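Short chain dehydrogenase (Leptospira borgpetersenii serovar Hardjo-bovis, PDB 6UH2) binds NAD+ in a Rossmann-type fold and probably acts as an NAD(P)-dependent oxidoreductase on CH-OH groups, as other short-chain dehydrogenases/reductases do. Local coordinates at residues G27-I32 with E53-D58; S39-S42 with R46-C49; L224-M227 with S231-V234. All coordinates share one frame; numbering follows the deposited sequence.

Contact 1: residues G27-I32 with E53-D58; sequences GGSGQI and EQPSVD. With NAD (nicotinamide-adenine-dinucleotide), chain D.
Ser-29 and Pro-55 bring the two backbones closest, with 4.6 Å between their CA atoms, where the type I turn from Gly-27 to Gly-30 meets the loop that follows strand 46-51. The turn belongs to the glycine-rich dinucleotide-binding loop of the Rossmann fold, and residues 28-33 fit its GxGxxG pattern. With OG anti to its own carbonyl carbon (chi1 -61°), Ser-29 donates to the O atom of Glu-53 over 2.7 Å, reaching that carbonyl from above its plane rather than along a lone pair. The same hydroxyl lies against the ring of Pro-55, 3.6 Å from OG to CD. Two waters knit the backbones further: one donates to the O atom of Gln-54 and, in a weak bond, to that of Ser-29, while the other donates to Ser-29 O and accepts from Ser-56 N. Asp-51, an NAD+-binding residue, takes the amide hydrogens of both Ser-29 and Glu-53 on its carboxylate and so ties the two loops together beside the cofactor. Past the N-cap Gly-30, the first helical amides hold the diphosphate: Gln-31 N reaches O2A of NAD at 2.8 Å, and Ile-32 N reaches O2N of NAD at 2.6 Å in a nearly straight bond of 167°.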
loop_
_atom_site.group_PDB
_atom_site.type_symbol
_atom_site.label_atom_id
_atom_site.label_comp_id
_atom_site.label_asym_id
_atom_site.label_seq_id
_atom_site.Cartn_x
_atom_site.Cartn_y
_atom_site.Cartn_z
ATOM N N GLY B 27 14.606 -4.535 -15.687
ATOM C CA GLY B 27 15.042 -3.164 -15.512
ATOM C C GLY B 27 15.758 -2.907 -14.206
ATOM O O GLY B 27 15.774 -1.771 -13.732
ATOM N N GLY B 28 16.361 -3.940 -13.612
ATOM C CA GLY B 28 16.995 -3.844 -12.308
ATOM C C GLY B 28 18.262 -3.019 -12.279
ATOM O O GLY B 28 18.778 -2.752 -11.185
ATOM N N SER B 29 18.775 -2.604 -13.438
ATOM C CA SER B 29 19.961 -1.760 -13.462
ATOM C C SER B 29 19.641 -0.270 -13.356
ATOM O O SER B 29 20.569 0.532 -13.190
ATOM C CB SER B 29 20.770 -2.023 -14.739
ATOM O OG SER B 29 21.188 -3.379 -14.783
ATOM N N GLY B 30 18.366 0.114 -13.439
ATOM C CA GLY B 30 17.981 1.513 -13.466
ATOM C C GLY B 30 17.983 2.141 -12.083
ATOM O O GLY B 30 18.429 1.555 -11.097
ATOM N N GLN B 31 17.478 3.377 -12.015
ATOM C CA GLN B 31 17.520 4.103 -10.746
ATOM C C GLN B 31 16.678 3.407 -9.684
ATOM O O GLN B 31 17.156 3.125 -8.578
ATOM C CB GLN B 31 17.055 5.549 -10.922
ATOM C CG GLN B 31 17.288 6.373 -9.655
ATOM C CD GLN B 31 16.842 7.805 -9.775
ATOM O OE1 GLN B 31 16.189 8.190 -10.749
ATOM N NE2 GLN B 31 17.198 8.618 -8.782
ATOM N N ILE B 32 15.415 3.122 -9.995
ATOM C CA ILE B 32 14.572 2.454 -9.008
ATOM C C ILE B 32 14.981 0.992 -8.876
ATOM O O ILE B 32 15.121 0.471 -7.765
ATOM C CB ILE B 32 13.083 2.594 -9.385
ATOM C CG1 ILE B 32 12.615 4.029 -9.159
ATOM C CG2 ILE B 32 12.222 1.613 -8.577
ATOM C CD1 ILE B 32 11.243 4.329 -9.750
ATOM N N GLU B 53 21.368 -3.356 -19.859
ATOM C CA GLU B 53 22.467 -2.584 -19.302
ATOM C C GLU B 53 23.009 -3.263 -18.056
ATOM O O GLU B 53 22.252 -3.777 -17.224
ATOM C CB GLU B 53 22.020 -1.161 -18.950
ATOM C CG GLU B 53 21.557 -0.352 -20.138
ATOM C CD GLU B 53 22.616 -0.269 -21.214
ATOM O OE1 GLU B 53 22.282 -0.459 -22.407
ATOM O OE2 GLU B 53 23.788 -0.026 -20.856
ATOM N N GLN B 54 24.318 -3.242 -17.930
ATOM C CA GLN B 54 24.971 -3.815 -16.773
ATOM C C GLN B 54 24.700 -2.954 -15.542
ATOM O O GLN B 54 24.643 -1.725 -15.648
ATOM C CB GLN B 54 26.474 -3.904 -17.036
ATOM C CG GLN B 54 27.275 -4.578 -15.949
ATOM C CD GLN B 54 28.757 -4.494 -16.219
ATOM O OE1 GLN B 54 29.186 -3.831 -17.166
ATOM N NE2 GLN B 54 29.551 -5.167 -15.396
ATOM N N PRO B 55 24.518 -3.564 -14.370
ATOM C CA PRO B 55 24.442 -2.781 -13.132
ATOM C C PRO B 55 25.666 -1.888 -12.974
ATOM O O PRO B 55 26.780 -2.265 -13.337
ATOM C CB PRO B 55 24.383 -3.855 -12.042
ATOM C CG PRO B 55 23.771 -5.029 -12.721
ATOM C CD PRO B 55 24.285 -5.000 -14.132
ATOM N N SER B 56 25.444 -0.683 -12.447
ATOM C CA SER B 56 26.514 0.282 -12.228
ATOM C C SER B 56 27.261 0.040 -10.930
ATOM O O SER B 56 28.307 0.660 -10.708
ATOM C CB SER B 56 25.956 1.706 -12.230
ATOM O OG SER B 56 25.865 2.203 -13.554
ATOM N N VAL B 57 26.751 -0.841 -10.082
ATOM C CA VAL B 57 27.354 -1.184 -8.805
ATOM C C VAL B 57 27.750 -2.648 -8.852
ATOM O O VAL B 57 27.018 -3.475 -9.408
ATOM C CB VAL B 57 26.372 -0.917 -7.644
ATOM C CG1 VAL B 57 26.958 -1.388 -6.317
ATOM C CG2 VAL B 57 26.007 0.564 -7.597
ATOM N N ASP B 58 28.912 -2.965 -8.282
ATOM C CA ASP B 58 29.331 -4.348 -8.071
ATOM C C ASP B 58 28.801 -4.789 -6.711
ATOM O O ASP B 58 29.369 -4.449 -5.670
ATOM C CB ASP B 58 30.850 -4.469 -8.146
ATOM C CG ASP B 58 31.330 -5.901 -7.987
ATOM O OD1 ASP B 58 30.480 -6.815 -7.912
ATOM O OD2 ASP B 58 32.559 -6.116 -7.937
HETATM P PA NAD D . 15.496 4.069 -15.465
HETATM O O1A NAD D . 15.455 4.722 -16.869
HETATM O O2A NAD D . 16.530 4.532 -14.437
HETATM O O5B NAD D . 15.591 2.438 -15.581
HETATM C C5B NAD D . 14.847 1.672 -16.510
HETATM C C4B NAD D . 15.659 0.415 -16.671
HETATM O O4B NAD D . 14.873 -0.403 -17.617
HETATM C C3B NAD D . 17.040 0.652 -17.303
HETATM O O3B NAD D . 18.064 -0.066 -16.572
HETATM C C2B NAD D . 16.891 0.026 -18.696
HETATM O O2B NAD D . 18.129 -0.507 -19.187
HETATM C C1B NAD D . 15.786 -1.034 -18.479
HETATM N N9A NAD D . 15.258 -1.379 -19.794
HETATM C C8A NAD D . 15.008 -0.537 -20.877
HETATM N N7A NAD D . 14.600 -1.211 -21.919
HETATM C C5A NAD D . 14.603 -2.549 -21.525
HETATM C C6A NAD D . 14.299 -3.735 -22.183
HETATM N N6A NAD D . 13.892 -3.763 -23.468
HETATM N N1A NAD D . 14.398 -4.883 -21.496
HETATM C C2A NAD D . 14.799 -4.874 -20.223
HETATM N N3A NAD D . 15.125 -3.790 -19.515
HETATM C C4A NAD D . 15.009 -2.648 -20.210
HETATM O O3 NAD D . 14.026 4.161 -14.791
HETATM P PN NAD D . 13.515 4.330 -13.271
HETATM O O1N NAD D . 13.264 5.822 -12.936
HETATM O O2N NAD D . 14.360 3.397 -12.398
HETATM O O5D NAD D . 11.984 3.700 -13.552
HETATM C C5D NAD D . 11.722 2.362 -13.184
HETATM C C4D NAD D . 10.220 2.153 -13.356
HETATM O O4D NAD D . 9.442 3.174 -12.612
HETATM C C3D NAD D . 9.818 2.374 -14.814
HETATM O O3D NAD D . 8.730 1.513 -15.172
HETATM C C2D NAD D . 9.272 3.833 -14.880
HETATM O O2D NAD D . 8.310 4.035 -15.902
HETATM C C1D NAD D . 8.611 3.907 -13.473
HETATM N N1N NAD D . 8.516 5.302 -12.914
HETATM C C2N NAD D . 9.622 6.084 -12.774
HETATM C C3N NAD D . 9.482 7.348 -12.260
HETATM C C7N NAD D . 10.697 8.199 -12.117
HETATM O O7N NAD D . 10.545 9.379 -11.839
HETATM N N7N NAD D . 11.910 7.629 -12.291
HETATM C C4N NAD D . 8.201 7.793 -11.887
HETATM C C5N NAD D . 7.112 6.988 -12.045
HETATM C C6N NAD D . 7.289 5.709 -12.567
HETATM O O HOH W 1 23.084 0.849 -15.325
HETATM O O HOH W 2 23.159 0.261 -11.566
#

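Contact 2: residues S39-S42 with R46-C49; sequences SYLS and RVIC
Val-47 turns CG1 anti to its backbone N (chi1 179°), which sets CG2 facing the helix, and Leu-41, with CG anti to its carbonyl carbon (chi1 -69°) and CD1 continuing the extended chain, offers its other methyl, CD2, to the strand. A single methyl group therefore meets two helix residues: CG2 of Val-47 lies 3.6 Å from CB of Tyr-40 and 3.8 Å from CD2 of Leu-41, the leucine and valine side chains crossing at a slant. The contact is wholly apolar. It closes the second half of a beta-alpha-beta unit, strand 22-26, helix 31-42 and strand 46-51, the first such unit of the Rossmann fold, in which the helix lies over the parallel strands it connects. Tyr-40 touches the valine through its CB alone; its ring leads away to meet Phe-18 edge-to-face and Phe-238 at an inclined angle, and its OH is hydrogen-bonded to Thr-241. On the sheet side Val-47 also packs on Ile-25 of the adjacent strand 22-26, whereas Leu-41 extends to Phe-64 of strand 64-68. Flanking these two residues along the helix, OG of Ser-42 donates to the O atom of Ser-39 over 2.8 Å, an acceptor that also receives a weak bond from the amide of Ser-42.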
loop_
_atom_site.group_PDB
_atom_site.type_symbol
_atom_site.label_atom_id
_atom_site.label_comp_id
_atom_site.label_asym_id
_atom_site.label_seq_id
_atom_site.Cartn_x
_atom_site.Cartn_y
_atom_site.Cartn_z
ATOM N N SER B 39 18.063 -3.581 -1.895
ATOM C CA SER B 39 17.220 -3.828 -0.725
ATOM C C SER B 39 16.897 -5.311 -0.565
ATOM O O SER B 39 16.975 -5.856 0.544
ATOM C CB SER B 39 15.935 -3.010 -0.831
ATOM O OG SER B 39 16.233 -1.634 -0.764
ATOM N N TYR B 40 16.533 -5.983 -1.658
ATOM C CA TYR B 40 16.257 -7.411 -1.564
ATOM C C TYR B 40 17.501 -8.197 -1.170
ATOM O O TYR B 40 17.422 -9.127 -0.360
ATOM C CB TYR B 40 15.698 -7.933 -2.884
ATOM C CG TYR B 40 14.200 -7.799 -3.002
ATOM C CD1 TYR B 40 13.348 -8.550 -2.195
ATOM C CD2 TYR B 40 13.634 -6.931 -3.925
ATOM C CE1 TYR B 40 11.957 -8.435 -2.312
ATOM C CE2 TYR B 40 12.261 -6.808 -4.043
ATOM C CZ TYR B 40 11.429 -7.563 -3.245
ATOM O OH TYR B 40 10.064 -7.437 -3.379
ATOM N N LEU B 41 18.666 -7.834 -1.713
ATOM C CA LEU B 41 19.888 -8.523 -1.294
ATOM C C LEU B 41 20.161 -8.327 0.195
ATOM O O LEU B 41 20.668 -9.239 0.861
ATOM C CB LEU B 41 21.082 -8.036 -2.116
ATOM C CG LEU B 41 21.102 -8.439 -3.587
ATOM C CD1 LEU B 41 22.217 -7.688 -4.301
ATOM C CD2 LEU B 41 21.259 -9.958 -3.737
ATOM N N SER B 42 19.818 -7.159 0.746
ATOM C CA SER B 42 20.133 -6.915 2.148
ATOM C C SER B 42 19.236 -7.708 3.095
ATOM O O SER B 42 19.616 -7.914 4.253
ATOM C CB SER B 42 20.049 -5.423 2.458
ATOM O OG SER B 42 18.697 -5.028 2.603
ATOM N N ARG B 46 17.689 -13.930 -2.948
ATOM C CA ARG B 46 18.459 -14.068 -4.179
ATOM C C ARG B 46 17.766 -13.229 -5.241
ATOM O O ARG B 46 16.535 -13.172 -5.282
ATOM C CB ARG B 46 18.559 -15.529 -4.620
ATOM C CG ARG B 46 19.425 -16.415 -3.673
ATOM C CD ARG B 46 19.251 -17.906 -3.989
ATOM N NE ARG B 46 17.988 -18.412 -3.449
ATOM C CZ ARG B 46 17.239 -19.344 -4.029
ATOM N NH1 ARG B 46 17.619 -19.882 -5.179
ATOM N NH2 ARG B 46 16.108 -19.736 -3.453
ATOM N N VAL B 47 18.553 -12.541 -6.068
ATOM C CA VAL B 47 18.014 -11.575 -7.019
ATOM C C VAL B 47 18.592 -11.848 -8.396
ATOM O O VAL B 47 19.810 -12.000 -8.543
ATOM C CB VAL B 47 18.313 -10.121 -6.608
ATOM C CG1 VAL B 47 17.737 -9.159 -7.661
ATOM C CG2 VAL B 47 17.741 -9.830 -5.230
ATOM N N ILE B 48 17.719 -11.918 -9.399
ATOM C CA ILE B 48 18.126 -11.969 -10.796
ATOM C C ILE B 48 17.658 -10.675 -11.453
ATOM O O ILE B 48 16.462 -10.353 -11.434
ATOM C CB ILE B 48 17.556 -13.200 -11.519
ATOM C CG1 ILE B 48 18.099 -14.487 -10.893
ATOM C CG2 ILE B 48 17.898 -13.145 -13.008
ATOM C CD1 ILE B 48 17.457 -15.754 -11.407
ATOM N N CYS B 49 18.593 -9.935 -12.025
ATOM C CA CYS B 49 18.274 -8.718 -12.763
ATOM C C CYS B 49 18.298 -9.020 -14.258
ATOM O O CYS B 49 19.305 -9.523 -14.772
ATOM C CB CYS B 49 19.267 -7.606 -12.423
ATOM S SG CYS B 49 19.164 -6.214 -13.579
#

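Contact 3: residues L224-M227 with S231-V234; sequences LGRM and SDLV
Arg-226 and Asp-232 approach from opposite directions and meet as a bidentate, end-on salt bridge that joins the loop after helix 212-220 to helix 231-240. Within this Rossmann-fold subunit, the pair closes a short bend in the C-terminal part of the chain. NH1 of Arg-226 donates to OD2 of Asp-232 over 2.7 Å, and NH2 of Arg-226 donates to OD1 of Asp-232 over 2.9 Å. On the arginine side, both oxygens lie at the guanidinium edge and close to its plane. On the aspartate side the fit is less even, because the two flat groups are turned 34° apart: OD2 is met on its syn side, with NH1 moderately out of the carboxylate plane, while NH2 comes to OD1 from above that plane. The arginine spans the gap with a chain extended from CG to NE, starting from a chi1 of 66° that places CG between the backbone N and the carbonyl carbon. Asp-232 OD2 has a second donor in the amide of Asn-229, so this oxygen also holds the backbone between the two segments. The second subunit borders the pair: its Tyr-247 packs on Asp-232 and is hydrogen-bonded through OH to Arg-226 O. Besides its bond to the carboxylate, NH1 of Arg-226 donates to the O atom of Met-227 over 3.1 Å, bending to 140° at the hydrogen.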
loop_
_atom_site.group_PDB
_atom_site.type_symbol
_atom_site.label_atom_id
_atom_site.label_comp_id
_atom_site.label_asym_id
_atom_site.label_seq_id
_atom_site.Cartn_x
_atom_site.Cartn_y
_atom_site.Cartn_z
ATOM N N LEU B 224 3.473 16.570 0.324
ATOM C CA LEU B 224 4.569 16.308 1.251
ATOM C C LEU B 224 5.820 17.117 0.935
ATOM O O LEU B 224 6.819 16.977 1.645
ATOM C CB LEU B 224 4.891 14.813 1.289
ATOM C CG LEU B 224 3.798 14.012 2.029
ATOM C CD1 LEU B 224 4.212 12.567 2.274
ATOM C CD2 LEU B 224 3.433 14.701 3.342
ATOM N N GLY B 225 5.792 17.945 -0.106
ATOM C CA GLY B 225 6.773 19.008 -0.248
ATOM C C GLY B 225 8.152 18.586 -0.701
ATOM O O GLY B 225 9.127 19.281 -0.407
ATOM N N ARG B 226 8.264 17.478 -1.432
ATOM C CA ARG B 226 9.556 17.015 -1.922
ATOM C C ARG B 226 9.311 15.991 -3.017
ATOM O O ARG B 226 8.254 15.357 -3.068
ATOM C CB ARG B 226 10.406 16.408 -0.792
ATOM C CG ARG B 226 9.849 15.108 -0.173
ATOM C CD ARG B 226 10.892 14.490 0.760
ATOM N NE ARG B 226 10.492 13.261 1.460
ATOM C CZ ARG B 226 10.567 12.030 0.948
ATOM N NH1 ARG B 226 10.976 11.837 -0.305
ATOM N NH2 ARG B 226 10.220 10.985 1.688
ATOM N N MET B 227 10.300 15.834 -3.901
ATOM C CA MET B 227 10.230 14.744 -4.860
ATOM C C MET B 227 10.523 13.418 -4.155
ATOM O O MET B 227 11.005 13.377 -3.018
ATOM C CB MET B 227 11.217 14.956 -6.013
ATOM C CG MET B 227 10.956 16.198 -6.883
ATOM S SD MET B 227 11.695 16.022 -8.531
ATOM C CE MET B 227 10.764 14.648 -9.218
ATOM N N SER B 231 14.390 4.975 -2.309
ATOM C CA SER B 231 14.168 4.337 -1.015
ATOM C C SER B 231 12.731 4.522 -0.516
ATOM O O SER B 231 12.243 3.697 0.269
ATOM C CB SER B 231 15.171 4.881 0.009
ATOM O OG SER B 231 15.075 6.294 0.079
ATOM N N ASP B 232 12.039 5.593 -0.949
ATOM C CA ASP B 232 10.631 5.788 -0.592
ATOM C C ASP B 232 9.740 4.664 -1.091
ATOM O O ASP B 232 8.607 4.530 -0.613
ATOM C CB ASP B 232 10.068 7.101 -1.170
ATOM C CG ASP B 232 10.704 8.337 -0.556
ATOM O OD1 ASP B 232 10.957 8.326 0.665
ATOM O OD2 ASP B 232 10.949 9.313 -1.302
ATOM N N LEU B 233 10.210 3.872 -2.053
ATOM C CA LEU B 233 9.384 2.833 -2.650
ATOM C C LEU B 233 9.582 1.472 -2.010
ATOM O O LEU B 233 8.727 0.599 -2.186
ATOM C CB LEU B 233 9.677 2.719 -4.154
ATOM C CG LEU B 233 9.506 4.023 -4.931
ATOM C CD1 LEU B 233 9.971 3.849 -6.359
ATOM C CD2 LEU B 233 8.052 4.482 -4.894
ATOM N N VAL B 234 10.665 1.285 -1.254
ATOM C CA VAL B 234 11.039 -0.061 -0.815
ATOM C C VAL B 234 9.984 -0.632 0.124
ATOM O O VAL B 234 9.649 -1.822 0.056
ATOM C CB VAL B 234 12.433 -0.037 -0.158
ATOM C CG1 VAL B 234 12.779 -1.402 0.455
ATOM C CG2 VAL B 234 13.509 0.386 -1.166
#

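How the contacts relate
Helix 31-42 supplies residues to contacts 1 and 2 and packs against contact 3, and it illustrates how one element can serve both cofactor and sheet. Its N-terminal end belongs to contact 1, at the NAD diphosphate, and its C-terminal end to contact 2, where Val-47 is still about 13 Å from the cofactor, measured from its side chain. Contacts 1 and 2, with centres 12 Å apart, also meet through CA of Gly-28, 3.5 Å from SG of Cys-49. Contact 3 flanks the helix on another side: CD1 of Ile-32 packs on CD1 of Leu-233 at 3.7 Å, and Ser-39 packs on Val-234. In segment 224-227, the side chain of Met-227 comes within about 6 Å of NAD.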